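Local coordinates for protein EH1AB1 (Metagenome, PDB 6I8F) that hydrolyses esters and has an alpha/beta hydrolase fold, probably working through a Ser-His-Asp triad with the serine on a nucleophile elbow, at residues H101-N109 against D230-P238; Y203-E211 against L243-L252. All coordinates share one frame; numbering follows the deposited sequence.

Interaction 1. Residues H101-N109 against D230-P238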
ATOM      1  N   HIS A 101      -1.572   5.499 -20.332  1.00 15.44           N
ATOM      2  CA  HIS A 101      -2.953   5.023 -20.369  1.00 15.64           C
ATOM      3  C   HIS A 101      -3.001   3.554 -20.813  1.00 15.75           C
ATOM      4  O   HIS A 101      -2.119   3.055 -21.506  1.00 14.87           O
ATOM      5  CB  HIS A 101      -3.812   5.907 -21.290  1.00 15.92           C
ATOM      6  CG  HIS A 101      -3.528   5.753 -22.747  1.00 15.95           C
ATOM      7  ND1 HIS A 101      -3.999   4.676 -23.481  1.00 16.23           N
ATOM      8  CD2 HIS A 101      -2.838   6.530 -23.615  1.00 15.94           C
ATOM      9  CE1 HIS A 101      -3.582   4.786 -24.728  1.00 16.03           C
ATOM     10  NE2 HIS A 101      -2.872   5.909 -24.838  1.00 15.90           N
ATOM     11  N   GLY A 102      -4.060   2.865 -20.398  1.00 16.92           N
ATOM     12  CA  GLY A 102      -4.360   1.525 -20.868  1.00 17.87           C
ATOM     13  C   GLY A 102      -5.194   1.555 -22.138  1.00 18.65           C
ATOM     14  O   GLY A 102      -5.537   2.635 -22.642  1.00 19.80           O
ATOM     15  N   GLY A 103      -5.543   0.355 -22.616  1.00 18.12           N
ATOM     16  CA  GLY A 103      -6.304   0.157 -23.850  1.00 19.44           C
ATOM     17  C   GLY A 103      -5.693  -0.890 -24.775  1.00 19.67           C
ATOM     18  O   GLY A 103      -5.867  -0.827 -26.002  1.00 20.32           O
ATOM     19  N   GLY A 104      -4.938  -1.832 -24.211  1.00 19.63           N
ATOM     20  CA  GLY A 104      -4.433  -2.979 -24.953  1.00 21.33           C
ATOM     21  C   GLY A 104      -3.447  -2.613 -26.058  1.00 22.27           C
ATOM     22  O   GLY A 104      -3.224  -3.434 -26.960  1.00 20.92           O
ATOM     23  N   PHE A 105      -2.851  -1.412 -25.974  1.00 21.12           N
ATOM     24  CA  PHE A 105      -1.945  -0.848 -26.979  1.00 20.89           C
ATOM     25  C   PHE A 105      -2.683  -0.551 -28.306  1.00 20.95           C
ATOM     26  O   PHE A 105      -2.045  -0.345 -29.350  1.00 19.67           O
ATOM     27  CB  PHE A 105      -0.740  -1.773 -27.195  1.00 22.37           C
ATOM     28  CG  PHE A 105       0.096  -2.092 -25.971  1.00 22.27           C
ATOM     29  CD1 PHE A 105       0.961  -1.156 -25.435  1.00 22.31           C
ATOM     30  CD2 PHE A 105       0.058  -3.352 -25.390  1.00 23.11           C
ATOM     31  CE1 PHE A 105       1.742  -1.460 -24.326  1.00 23.63           C
ATOM     32  CE2 PHE A 105       0.821  -3.646 -24.265  1.00 24.39           C
ATOM     33  CZ  PHE A 105       1.678  -2.702 -23.745  1.00 22.61           C
ATOM     34  N   VAL A 106      -4.018  -0.480 -28.268  1.00 21.15           N
ATOM     35  CA  VAL A 106      -4.842  -0.282 -29.484  1.00 22.32           C
ATOM     36  C   VAL A 106      -5.787   0.916 -29.315  1.00 21.59           C
ATOM     37  O   VAL A 106      -6.060   1.608 -30.295  1.00 21.89           O
ATOM     38  CB  VAL A 106      -5.627  -1.556 -29.859  1.00 23.33           C
ATOM     39  CG1 VAL A 106      -6.580  -1.324 -31.027  1.00 24.00           C
ATOM     40  CG2 VAL A 106      -4.692  -2.714 -30.168  1.00 23.83           C
ATOM     41  N   ILE A 107      -6.300   1.139 -28.097  1.00 20.79           N
ATOM     42  CA  ILE A 107      -7.229   2.241 -27.811  1.00 20.85           C
ATOM     43  C   ILE A 107      -6.738   3.003 -26.571  1.00 19.92           C
ATOM     44  O   ILE A 107      -5.672   2.708 -26.029  1.00 19.42           O
ATOM     45  CB  ILE A 107      -8.660   1.703 -27.629  1.00 21.61           C
ATOM     46  CG1 ILE A 107      -8.803   0.883 -26.341  1.00 20.90           C
ATOM     47  CG2 ILE A 107      -9.098   0.919 -28.860  1.00 22.62           C
ATOM     48  CD1 ILE A 107     -10.167   0.295 -26.143  1.00 21.73           C
ATOM     49  N   GLY A 108      -7.541   3.970 -26.123  1.00 18.51           N
ATOM     50  CA  GLY A 108      -7.149   4.884 -25.058  1.00 18.39           C
ATOM     51  C   GLY A 108      -6.262   5.996 -25.585  1.00 18.54           C
ATOM     52  O   GLY A 108      -5.561   5.847 -26.594  1.00 19.23           O
ATOM     53  N   ASN A 109      -6.275   7.121 -24.874  1.00 18.37           N
ATOM     54  CA  ASN A 109      -5.441   8.279 -25.195  1.00 18.64           C
ATOM     55  C   ASN A 109      -5.417   9.161 -23.942  1.00 18.47           C
ATOM     56  O   ASN A 109      -5.927   8.761 -22.881  1.00 18.46           O
ATOM     57  CB  ASN A 109      -5.969   9.021 -26.433  1.00 18.78           C
ATOM     58  CG  ASN A 109      -7.434   9.370 -26.289  1.00 19.72           C
ATOM     59  OD1 ASN A 109      -7.825   9.980 -25.299  1.00 20.99           O
ATOM     60  ND2 ASN A 109      -8.266   8.920 -27.218  1.00 21.09           N
ATOM     61  N   ASP A 230      -8.413 -11.314 -29.511  1.00 50.10           N
ATOM     62  CA  ASP A 230      -7.702 -11.338 -30.797  1.00 47.52           C
ATOM     63  C   ASP A 230      -7.753  -9.965 -31.472  1.00 40.42           C
ATOM     64  O   ASP A 230      -6.787  -9.554 -32.097  1.00 37.99           O
ATOM     65  CB  ASP A 230      -8.261 -12.410 -31.730  1.00 47.74           C
ATOM     66  CG  ASP A 230      -7.922 -13.809 -31.258  1.00 51.64           C
ATOM     67  OD1 ASP A 230      -8.586 -14.756 -31.718  1.00 51.98           O
ATOM     68  OD2 ASP A 230      -6.999 -13.933 -30.422  1.00 52.57           O
ATOM     69  N   TRP A 231      -8.880  -9.266 -31.320  1.00 35.51           N
ATOM     70  CA  TRP A 231      -9.059  -7.938 -31.886  1.00 35.16           C
ATOM     71  C   TRP A 231      -7.922  -7.005 -31.429  1.00 32.90           C
ATOM     72  O   TRP A 231      -7.512  -6.127 -32.191  1.00 32.37           O
ATOM     73  CB  TRP A 231     -10.443  -7.392 -31.518  1.00 33.16           C
ATOM     74  CG  TRP A 231     -10.835  -6.122 -32.206  1.00 33.48           C
ATOM     75  CD1 TRP A 231     -11.477  -5.998 -33.404  1.00 33.54           C
ATOM     76  CD2 TRP A 231     -10.651  -4.781 -31.711  1.00 33.27           C
ATOM     77  NE1 TRP A 231     -11.712  -4.679 -33.687  1.00 33.36           N
ATOM     78  CE2 TRP A 231     -11.218  -3.907 -32.667  1.00 33.55           C
ATOM     79  CE3 TRP A 231     -10.068  -4.235 -30.560  1.00 32.24           C
ATOM     80  CZ2 TRP A 231     -11.206  -2.520 -32.505  1.00 31.88           C
ATOM     81  CZ3 TRP A 231     -10.067  -2.866 -30.398  1.00 31.77           C
ATOM     82  CH2 TRP A 231     -10.623  -2.022 -31.359  1.00 31.04           C
ATOM     83  N   PHE A 232      -7.431  -7.213 -30.197  1.00 30.44           N
ATOM     84  CA  PHE A 232      -6.315  -6.466 -29.633  1.00 31.40           C
ATOM     85  C   PHE A 232      -4.986  -7.141 -29.979  1.00 29.98           C
ATOM     86  O   PHE A 232      -4.056  -6.505 -30.504  1.00 27.42           O
ATOM     87  CB  PHE A 232      -6.460  -6.348 -28.112  1.00 33.37           C
ATOM     88  CG  PHE A 232      -7.540  -5.390 -27.683  1.00 35.07           C
ATOM     89  CD1 PHE A 232      -7.280  -4.032 -27.578  1.00 34.33           C
ATOM     90  CD2 PHE A 232      -8.828  -5.839 -27.432  1.00 35.19           C
ATOM     91  CE1 PHE A 232      -8.279  -3.145 -27.211  1.00 35.12           C
ATOM     92  CE2 PHE A 232      -9.826  -4.948 -27.068  1.00 35.85           C
ATOM     93  CZ  PHE A 232      -9.551  -3.605 -26.957  1.00 35.39           C
ATOM     94  N   TRP A 233      -4.902  -8.427 -29.638  1.00 28.61           N
ATOM     95  CA  TRP A 233      -3.677  -9.186 -29.690  1.00 31.12           C
ATOM     96  C   TRP A 233      -3.095  -9.213 -31.115  1.00 30.15           C
ATOM     97  O   TRP A 233      -1.887  -9.032 -31.300  1.00 29.79           O
ATOM     98  CB  TRP A 233      -3.923 -10.595 -29.135  1.00 34.52           C
ATOM     99  CG  TRP A 233      -2.681 -11.426 -29.105  1.00 37.86           C
ATOM    100  CD1 TRP A 233      -2.308 -12.367 -30.017  1.00 38.91           C
ATOM    101  CD2 TRP A 233      -1.611 -11.344 -28.149  1.00 39.67           C
ATOM    102  NE1 TRP A 233      -1.090 -12.895 -29.683  1.00 40.51           N
ATOM    103  CE2 TRP A 233      -0.640 -12.292 -28.541  1.00 41.88           C
ATOM    104  CE3 TRP A 233      -1.375 -10.577 -27.002  1.00 41.15           C
ATOM    105  CZ2 TRP A 233       0.541 -12.488 -27.827  1.00 41.55           C
ATOM    106  CZ3 TRP A 233      -0.212 -10.778 -26.291  1.00 40.58           C
ATOM    107  CH2 TRP A 233       0.732 -11.721 -26.701  1.00 40.12           C
ATOM    108  N   GLU A 234      -3.961  -9.390 -32.120  1.00 29.57           N
ATOM    109  CA  GLU A 234      -3.542  -9.588 -33.505  1.00 30.56           C
ATOM    110  C   GLU A 234      -3.188  -8.252 -34.160  1.00 28.28           C
ATOM    111  O   GLU A 234      -2.464  -8.214 -35.153  1.00 28.07           O
ATOM    112  CB  GLU A 234      -4.635 -10.326 -34.281  1.00 35.10           C
ATOM    113  CG  GLU A 234      -4.816 -11.753 -33.780  1.00 39.69           C
ATOM    114  CD  GLU A 234      -5.686 -12.669 -34.617  1.00 42.29           C
ATOM    115  OE1 GLU A 234      -6.493 -12.161 -35.421  1.00 47.69           O
ATOM    116  OE2 GLU A 234      -5.547 -13.891 -34.452  1.00 50.92           O
ATOM    117  N   ALA A 235      -3.709  -7.156 -33.600  1.00 26.72           N
ATOM    118  CA  ALA A 235      -3.365  -5.837 -34.068  1.00 24.51           C
ATOM    119  C   ALA A 235      -1.934  -5.502 -33.630  1.00 23.17           C
ATOM    120  O   ALA A 235      -1.168  -4.863 -34.364  1.00 24.07           O
ATOM    121  CB  ALA A 235      -4.378  -4.846 -33.539  1.00 25.56           C
ATOM    122  N   TYR A 236      -1.571  -5.966 -32.429  1.00 23.57           N
ATOM    123  CA  TYR A 236      -0.371  -5.507 -31.705  1.00 22.73           C
ATOM    124  C   TYR A 236       0.859  -6.374 -32.019  1.00 23.82           C
ATOM    125  O   TYR A 236       1.952  -5.861 -32.228  1.00 24.29           O
ATOM    126  CB  TYR A 236      -0.686  -5.504 -30.207  1.00 22.22           C
ATOM    127  CG  TYR A 236       0.449  -5.104 -29.298  1.00 21.35           C
ATOM    128  CD1 TYR A 236       1.151  -3.925 -29.497  1.00 21.05           C
ATOM    129  CD2 TYR A 236       0.803  -5.903 -28.220  1.00 21.34           C
ATOM    130  CE1 TYR A 236       2.181  -3.549 -28.652  1.00 21.14           C
ATOM    131  CE2 TYR A 236       1.831  -5.539 -27.362  1.00 21.83           C
ATOM    132  CZ  TYR A 236       2.516  -4.356 -27.575  1.00 21.57           C
ATOM    133  OH  TYR A 236       3.521  -3.994 -26.728  1.00 23.00           O
ATOM    134  N   VAL A 237       0.679  -7.699 -32.015  1.00 25.94           N
ATOM    135  CA  VAL A 237       1.806  -8.619 -31.976  1.00 26.77           C
ATOM    136  C   VAL A 237       2.011  -9.247 -33.350  1.00 25.86           C
ATOM    137  O   VAL A 237       1.127  -9.943 -33.848  1.00 25.42           O
ATOM    138  CB  VAL A 237       1.616  -9.702 -30.899  1.00 26.94           C
ATOM    139  CG1 VAL A 237       2.853 -10.585 -30.790  1.00 28.17           C
ATOM    140  CG2 VAL A 237       1.283  -9.084 -29.552  1.00 27.24           C
ATOM    141  N   PRO A 238       3.181  -9.033 -33.993  1.00 25.44           N
ATOM    142  CA  PRO A 238       3.531  -9.768 -35.206  1.00 28.15           C
ATOM    143  C   PRO A 238       3.582 -11.281 -34.960  1.00 30.09           C
ATOM    144  O   PRO A 238       4.123 -11.737 -33.942  1.00 27.42           O
ATOM    145  CB  PRO A 238       4.927  -9.247 -35.586  1.00 27.18           C
ATOM    146  CG  PRO A 238       5.019  -7.897 -34.896  1.00 26.91           C
ATOM    147  CD  PRO A 238       4.204  -8.048 -33.629  1.00 26.12           C
TER

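Interaction 2. Residues Y203-E211 against L243-L252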
ATOM      1  N   TYR A 203      -3.164  -2.999 -12.235  1.00 16.85           N
ATOM      2  CA  TYR A 203      -3.529  -4.274 -12.874  1.00 17.69           C
ATOM      3  C   TYR A 203      -2.769  -4.442 -14.185  1.00 18.52           C
ATOM      4  O   TYR A 203      -3.371  -4.506 -15.250  1.00 18.19           O
ATOM      5  CB  TYR A 203      -5.046  -4.465 -13.007  1.00 17.44           C
ATOM      6  CG  TYR A 203      -5.893  -3.269 -13.351  1.00 17.28           C
ATOM      7  CD1 TYR A 203      -5.837  -2.661 -14.593  1.00 17.63           C
ATOM      8  CD2 TYR A 203      -6.800  -2.774 -12.432  1.00 17.59           C
ATOM      9  CE1 TYR A 203      -6.648  -1.579 -14.904  1.00 17.85           C
ATOM     10  CE2 TYR A 203      -7.629  -1.707 -12.731  1.00 17.62           C
ATOM     11  CZ  TYR A 203      -7.556  -1.111 -13.973  1.00 17.35           C
ATOM     12  OH  TYR A 203      -8.379  -0.063 -14.242  1.00 17.64           O
ATOM     13  N   PRO A 204      -1.423  -4.542 -14.141  1.00 19.11           N
ATOM     14  CA  PRO A 204      -0.626  -4.716 -15.352  1.00 20.25           C
ATOM     15  C   PRO A 204      -0.794  -6.117 -15.954  1.00 20.60           C
ATOM     16  O   PRO A 204      -1.060  -7.065 -15.219  1.00 21.04           O
ATOM     17  CB  PRO A 204       0.815  -4.532 -14.846  1.00 20.03           C
ATOM     18  CG  PRO A 204       0.761  -5.003 -13.402  1.00 19.65           C
ATOM     19  CD  PRO A 204      -0.606  -4.568 -12.917  1.00 19.57           C
ATOM     20  N   ALA A 205      -0.661  -6.209 -17.281  1.00 21.48           N
ATOM     21  CA  ALA A 205      -0.318  -7.444 -17.977  1.00 22.53           C
ATOM     22  C   ALA A 205       1.189  -7.654 -17.819  1.00 22.03           C
ATOM     23  O   ALA A 205       1.945  -6.735 -18.066  1.00 24.65           O
ATOM     24  CB  ALA A 205      -0.680  -7.338 -19.439  1.00 22.30           C
ATOM     25  N   THR A 206       1.618  -8.837 -17.378  1.00 21.71           N
ATOM     26  CA  THR A 206       3.049  -9.057 -17.120  1.00 21.20           C
ATOM     27  C   THR A 206       3.581 -10.327 -17.791  1.00 21.56           C
ATOM     28  O   THR A 206       4.793 -10.553 -17.780  1.00 20.17           O
ATOM     29  CB  THR A 206       3.348  -9.110 -15.618  1.00 20.96           C
ATOM     30  OG1 THR A 206       2.713 -10.268 -15.064  1.00 20.11           O
ATOM     31  CG2 THR A 206       2.918  -7.848 -14.901  1.00 20.73           C
ATOM     32  N   ASP A 207       2.700 -11.163 -18.346  1.00 23.13           N
ATOM     33  CA  ASP A 207       3.148 -12.443 -18.922  1.00 25.39           C
ATOM     34  C   ASP A 207       2.227 -12.838 -20.088  1.00 25.88           C
ATOM     35  O   ASP A 207       1.079 -13.221 -19.879  1.00 24.49           O
ATOM     36  CB  ASP A 207       3.205 -13.515 -17.835  1.00 25.44           C
ATOM     37  CG  ASP A 207       3.812 -14.844 -18.267  1.00 26.74           C
ATOM     38  OD1 ASP A 207       4.355 -14.914 -19.397  1.00 26.51           O
ATOM     39  OD2 ASP A 207       3.726 -15.807 -17.462  1.00 27.17           O
ATOM     40  N   SER A 208       2.776 -12.763 -21.306  1.00 27.12           N
ATOM     41  CA  SER A 208       2.082 -13.128 -22.528  1.00 29.71           C
ATOM     42  C   SER A 208       2.353 -14.590 -22.928  1.00 32.09           C
ATOM     43  O   SER A 208       1.840 -15.058 -23.954  1.00 32.89           O
ATOM     44  CB  SER A 208       2.488 -12.214 -23.642  1.00 30.35           C
ATOM     45  OG  SER A 208       2.172 -10.866 -23.340  1.00 31.72           O
ATOM     46  N   SER A 209       3.164 -15.300 -22.139  1.00 33.52           N
ATOM     47  CA  SER A 209       3.727 -16.581 -22.548  1.00 35.22           C
ATOM     48  C   SER A 209       2.911 -17.754 -21.986  1.00 37.90           C
ATOM     49  O   SER A 209       2.901 -18.824 -22.577  1.00 41.38           O
ATOM     50  CB  SER A 209       5.168 -16.684 -22.134  1.00 33.45           C
ATOM     51  OG  SER A 209       5.255 -16.933 -20.743  1.00 31.93           O
ATOM     52  N   ARG A 210       2.248 -17.548 -20.845  1.00 38.99           N
ATOM     53  CA  ARG A 210       1.508 -18.604 -20.148  1.00 41.43           C
ATOM     54  C   ARG A 210       0.121 -18.087 -19.758  1.00 40.67           C
ATOM     55  O   ARG A 210      -0.088 -16.876 -19.648  1.00 37.41           O
ATOM     56  CB  ARG A 210       2.261 -19.050 -18.888  1.00 43.66           C
ATOM     57  CG  ARG A 210       3.686 -19.532 -19.131  1.00 45.74           C
ATOM     58  CD  ARG A 210       4.442 -19.771 -17.835  1.00 48.84           C
ATOM     59  NE  ARG A 210       4.762 -18.529 -17.135  1.00 51.18           N
ATOM     60  CZ  ARG A 210       5.207 -18.460 -15.884  1.00 50.99           C
ATOM     61  NH1 ARG A 210       5.534 -17.291 -15.358  1.00 48.41           N
ATOM     62  NH2 ARG A 210       5.325 -19.560 -15.162  1.00 51.97           N
ATOM     63  N   GLU A 211      -0.815 -19.022 -19.554  1.00 42.48           N
ATOM     64  CA  GLU A 211      -2.129 -18.718 -19.005  1.00 46.56           C
ATOM     65  C   GLU A 211      -2.153 -19.097 -17.520  1.00 44.70           C
ATOM     66  O   GLU A 211      -2.122 -20.273 -17.172  1.00 45.70           O
ATOM     67  CB  GLU A 211      -3.240 -19.454 -19.758  1.00 51.24           C
ATOM     68  CG  GLU A 211      -3.570 -18.837 -21.106  1.00 56.83           C
ATOM     69  CD  GLU A 211      -5.008 -19.010 -21.564  1.00 59.54           C
ATOM     70  OE1 GLU A 211      -5.257 -18.851 -22.775  1.00 63.95           O
ATOM     71  OE2 GLU A 211      -5.877 -19.282 -20.712  1.00 61.79           O
ATOM     72  N   LEU A 243       7.062 -14.932 -27.510  1.00 28.86           N
ATOM     73  CA  LEU A 243       6.173 -14.424 -26.484  1.00 30.46           C
ATOM     74  C   LEU A 243       6.856 -14.401 -25.108  1.00 31.24           C
ATOM     75  O   LEU A 243       6.251 -13.957 -24.142  1.00 33.99           O
ATOM     76  CB  LEU A 243       4.903 -15.271 -26.470  1.00 30.30           C
ATOM     77  CG  LEU A 243       4.047 -15.185 -27.730  1.00 30.88           C
ATOM     78  CD1 LEU A 243       2.759 -15.958 -27.545  1.00 30.64           C
ATOM     79  CD2 LEU A 243       3.747 -13.745 -28.107  1.00 33.19           C
ATOM     80  N   THR A 244       8.112 -14.845 -25.034  1.00 30.10           N
ATOM     81  CA  THR A 244       8.922 -14.706 -23.835  1.00 28.74           C
ATOM     82  C   THR A 244       9.751 -13.419 -23.911  1.00 28.50           C
ATOM     83  O   THR A 244      10.464 -13.097 -22.970  1.00 26.93           O
ATOM     84  CB  THR A 244       9.857 -15.904 -23.627  1.00 28.83           C
ATOM     85  OG1 THR A 244      10.797 -15.924 -24.699  1.00 29.57           O
ATOM     86  CG2 THR A 244       9.134 -17.228 -23.541  1.00 28.07           C
ATOM     87  N   ASP A 245       9.671 -12.700 -25.039  1.00 26.51           N
ATOM     88  CA  ASP A 245      10.219 -11.358 -25.129  1.00 27.91           C
ATOM     89  C   ASP A 245       9.803 -10.585 -23.867  1.00 26.33           C
ATOM     90  O   ASP A 245       8.615 -10.509 -23.543  1.00 25.62           O
ATOM     91  CB  ASP A 245       9.734 -10.639 -26.392  1.00 27.92           C
ATOM     92  CG  ASP A 245      10.484  -9.356 -26.700  1.00 28.46           C
ATOM     93  OD1 ASP A 245      10.404  -8.412 -25.891  1.00 27.72           O
ATOM     94  OD2 ASP A 245      11.126  -9.296 -27.764  1.00 30.44           O
ATOM     95  N   LEU A 246      10.784 -10.016 -23.165  1.00 24.47           N
ATOM     96  CA  LEU A 246      10.523  -9.337 -21.879  1.00 25.44           C
ATOM     97  C   LEU A 246       9.711  -8.043 -22.083  1.00 25.03           C
ATOM     98  O   LEU A 246       9.177  -7.513 -21.122  1.00 25.42           O
ATOM     99  CB  LEU A 246      11.848  -9.039 -21.171  1.00 23.98           C
ATOM    100  CG  LEU A 246      12.667 -10.258 -20.758  1.00 23.57           C
ATOM    101  CD1 LEU A 246      13.959  -9.824 -20.100  1.00 24.86           C
ATOM    102  CD2 LEU A 246      11.877 -11.174 -19.841  1.00 22.49           C
ATOM    103  N   ARG A 247       9.635  -7.520 -23.312  1.00 24.35           N
ATOM    104  CA  ARG A 247       8.760  -6.372 -23.590  1.00 23.64           C
ATOM    105  C   ARG A 247       7.294  -6.812 -23.632  1.00 22.24           C
ATOM    106  O   ARG A 247       6.414  -5.977 -23.491  1.00 22.00           O
ATOM    107  CB  ARG A 247       9.136  -5.667 -24.891  1.00 24.15           C
ATOM    108  CG  ARG A 247      10.484  -4.958 -24.839  1.00 25.41           C
ATOM    109  CD  ARG A 247      10.999  -4.628 -26.226  1.00 24.93           C
ATOM    110  NE  ARG A 247      11.180  -5.831 -27.036  1.00 25.84           N
ATOM    111  CZ  ARG A 247      11.560  -5.835 -28.314  1.00 25.72           C
ATOM    112  NH1 ARG A 247      11.821  -4.696 -28.924  1.00 23.38           N
ATOM    113  NH2 ARG A 247      11.653  -6.979 -28.979  1.00 25.36           N
ATOM    114  N   LEU A 248       7.038  -8.110 -23.835  1.00 22.15           N
ATOM    115  CA  LEU A 248       5.675  -8.659 -23.766  1.00 22.25           C
ATOM    116  C   LEU A 248       5.416  -9.355 -22.425  1.00 21.81           C
ATOM    117  O   LEU A 248       4.268  -9.571 -22.056  1.00 20.57           O
ATOM    118  CB  LEU A 248       5.485  -9.684 -24.890  1.00 23.73           C
ATOM    119  CG  LEU A 248       5.437  -9.158 -26.321  1.00 24.92           C
ATOM    120  CD1 LEU A 248       5.437 -10.326 -27.298  1.00 26.45           C
ATOM    121  CD2 LEU A 248       4.213  -8.290 -26.551  1.00 25.58           C
ATOM    122  N   SER A 249       6.487  -9.825 -21.779  1.00 23.63           N
ATOM    123  CA  SER A 249       6.401 -10.746 -20.655  1.00 23.93           C
ATOM    124  C   SER A 249       7.421 -10.359 -19.589  1.00 23.27           C
ATOM    125  O   SER A 249       8.332 -11.132 -19.287  1.00 23.64           O
ATOM    126  CB  SER A 249       6.590 -12.168 -21.133  1.00 24.79           C
ATOM    127  OG  SER A 249       5.499 -12.562 -21.952  1.00 26.37           O
ATOM    128  N   PRO A 250       7.313  -9.146 -18.995  1.00 21.63           N
ATOM    129  CA  PRO A 250       8.313  -8.687 -18.031  1.00 20.84           C
ATOM    130  C   PRO A 250       8.409  -9.563 -16.769  1.00 20.26           C
ATOM    131  O   PRO A 250       9.457  -9.558 -16.106  1.00 20.44           O
ATOM    132  CB  PRO A 250       7.875  -7.247 -17.704  1.00 21.40           C
ATOM    133  CG  PRO A 250       6.395  -7.196 -18.064  1.00 21.69           C
ATOM    134  CD  PRO A 250       6.255  -8.148 -19.237  1.00 21.78           C
ATOM    135  N   LEU A 251       7.351 -10.320 -16.456  1.00 19.72           N
ATOM    136  CA  LEU A 251       7.372 -11.275 -15.348  1.00 21.38           C
ATOM    137  C   LEU A 251       8.523 -12.286 -15.494  1.00 24.04           C
ATOM    138  O   LEU A 251       8.991 -12.826 -14.484  1.00 25.32           O
ATOM    139  CB  LEU A 251       6.032 -12.009 -15.262  1.00 21.76           C
ATOM    140  CG  LEU A 251       5.878 -12.986 -14.093  1.00 21.72           C
ATOM    141  CD1 LEU A 251       6.059 -12.281 -12.754  1.00 22.61           C
ATOM    142  CD2 LEU A 251       4.534 -13.682 -14.146  1.00 21.25           C
ATOM    143  N   LEU A 252       8.984 -12.543 -16.726  1.00 24.31           N
ATOM    144  CA  LEU A 252       9.946 -13.616 -16.973  1.00 25.98           C
ATOM    145  C   LEU A 252      11.388 -13.126 -16.824  1.00 24.59           C
ATOM    146  O   LEU A 252      12.290 -13.893 -17.054  1.00 25.69           O
ATOM    147  CB  LEU A 252       9.727 -14.187 -18.381  1.00 27.34           C
ATOM    148  CG  LEU A 252       8.312 -14.677 -18.684  1.00 28.88           C
ATOM    149  CD1 LEU A 252       8.219 -15.199 -20.110  1.00 29.19           C
ATOM    150  CD2 LEU A 252       7.880 -15.759 -17.707  1.00 29.97           C
TER

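Interaction 1. Residues H101-N109 against D230-P238
F105 lies against Y236 in an offset stack, ring planes 11° apart and centroids 4.3 Å from each other. Followed outward, F105 CB sits over the Y236 ring in a CH-pi contact, 3.9 Å from its centroid; CG rests near Y236 CE1 and CZ, CD2 comes within 3.4 Å of Y236 CE2, and CE2 and CZ of F105 both lie 3.7 Å from Y236 OH, which stands over the centre of the F105 ring. Y236 CG, turned anti to its own main-chain nitrogen (chi1 178°), carries the ring from the last turn of the helix across to F105. Replacing Y236 by an alanine would remove the ring and is likely to leave one face of F105 without its stacking partner, opening a gap between loop and helix end.

V106 spreads over three helix residues: CG1 touches W231 CZ3 at 3.9 Å, CB meets F232 CD1, and CG2 reaches A235 CB at 4.0 Å. I107 continues the row, with CG2 at the edge of the W231 indole and CD1 at the edge of the F232 ring. A CB at G104 would clash with F232 CD1.

Loop 101-109, after strand 94-100, carries an H-G-G-G sequence (H101-G104), as in hormone-sensitive-lipase-like esterases, where its glycine N-H groups line the oxyanion hole, a role probable here too. Helix 43-55 touches I107, and helices 143-157 and 176-190 close around F105.

Interaction 2. Residues Y203-E211 against L243-L252
T206 and S208 carry the polar bonds to the turn at L248-L251. T206 O receives L251 N at 2.9 Å, nearly straight at 163°, while S249 CA makes a CA-H...O contact with the same oxygen; P250 N, which has no hydrogen, lies close by without bonding. S208 is gripped twice: its backbone N donates to S249 OG at 2.8 Å, and its own OG, beside the backbone N (chi1 -60°), donates to L248 O at 2.8 Å from above the carbonyl plane. S249 OG in turn donates a hydrogen bond to L243 O (2.7 Å), nearly in line with the carbonyl bond, and so links S208 N to the start of 243-252. This is the tight, buried part, where D207 CA and S249 CA are 4.1 Å apart.

Toward solvent the contact is looser: leucine methyls lie against polar groups without hydrogen bonds between the two segments. L252 CD1 lies 3.5 Å from S209 OG, and the side chains of L252 and R210 run past each other in opposite directions, L252 CD2 3.7 Å from R210 NH1. D207 orders this edge from within its own segment: OD1 takes S209 N in an Asx turn and also S209 OG. L243 CD1 lies near S208 O, and L243 O faces S209 CB.

Helix 273-285 backs the buried end, where E275 accepts from the backbone N of both T206 and D207. R210 NE (2.9 Å), with a weak second bond from NH1, pairs with D207 OD2, so the charge of D207 is met inside its own segment while the link between the loops rests on neutral hydrogen bonds.

In the fold
From the N terminus, the chain leaves strand 94-100 into 101-109, the first half of interaction 1, then runs through further strands and helices to 203-211 after strand 198-202. Only then comes helix 230-236, which closes the long first loop, followed by 243-252, which closes the shorter one of interaction 2 before strand 262-267. The two closures cross, since their segments alternate. They also touch: W233 CZ2 meets L243 CD2 at 3.5 Å, W233 CH2 lies on S208 CB, and Y236 CE2 packs on L248 CD2. Helix 230-236 thus touches both the loop after strand 94-100 and the loop pair built on the one after strand 198-202, two parallel strands with strand 169-174 between them.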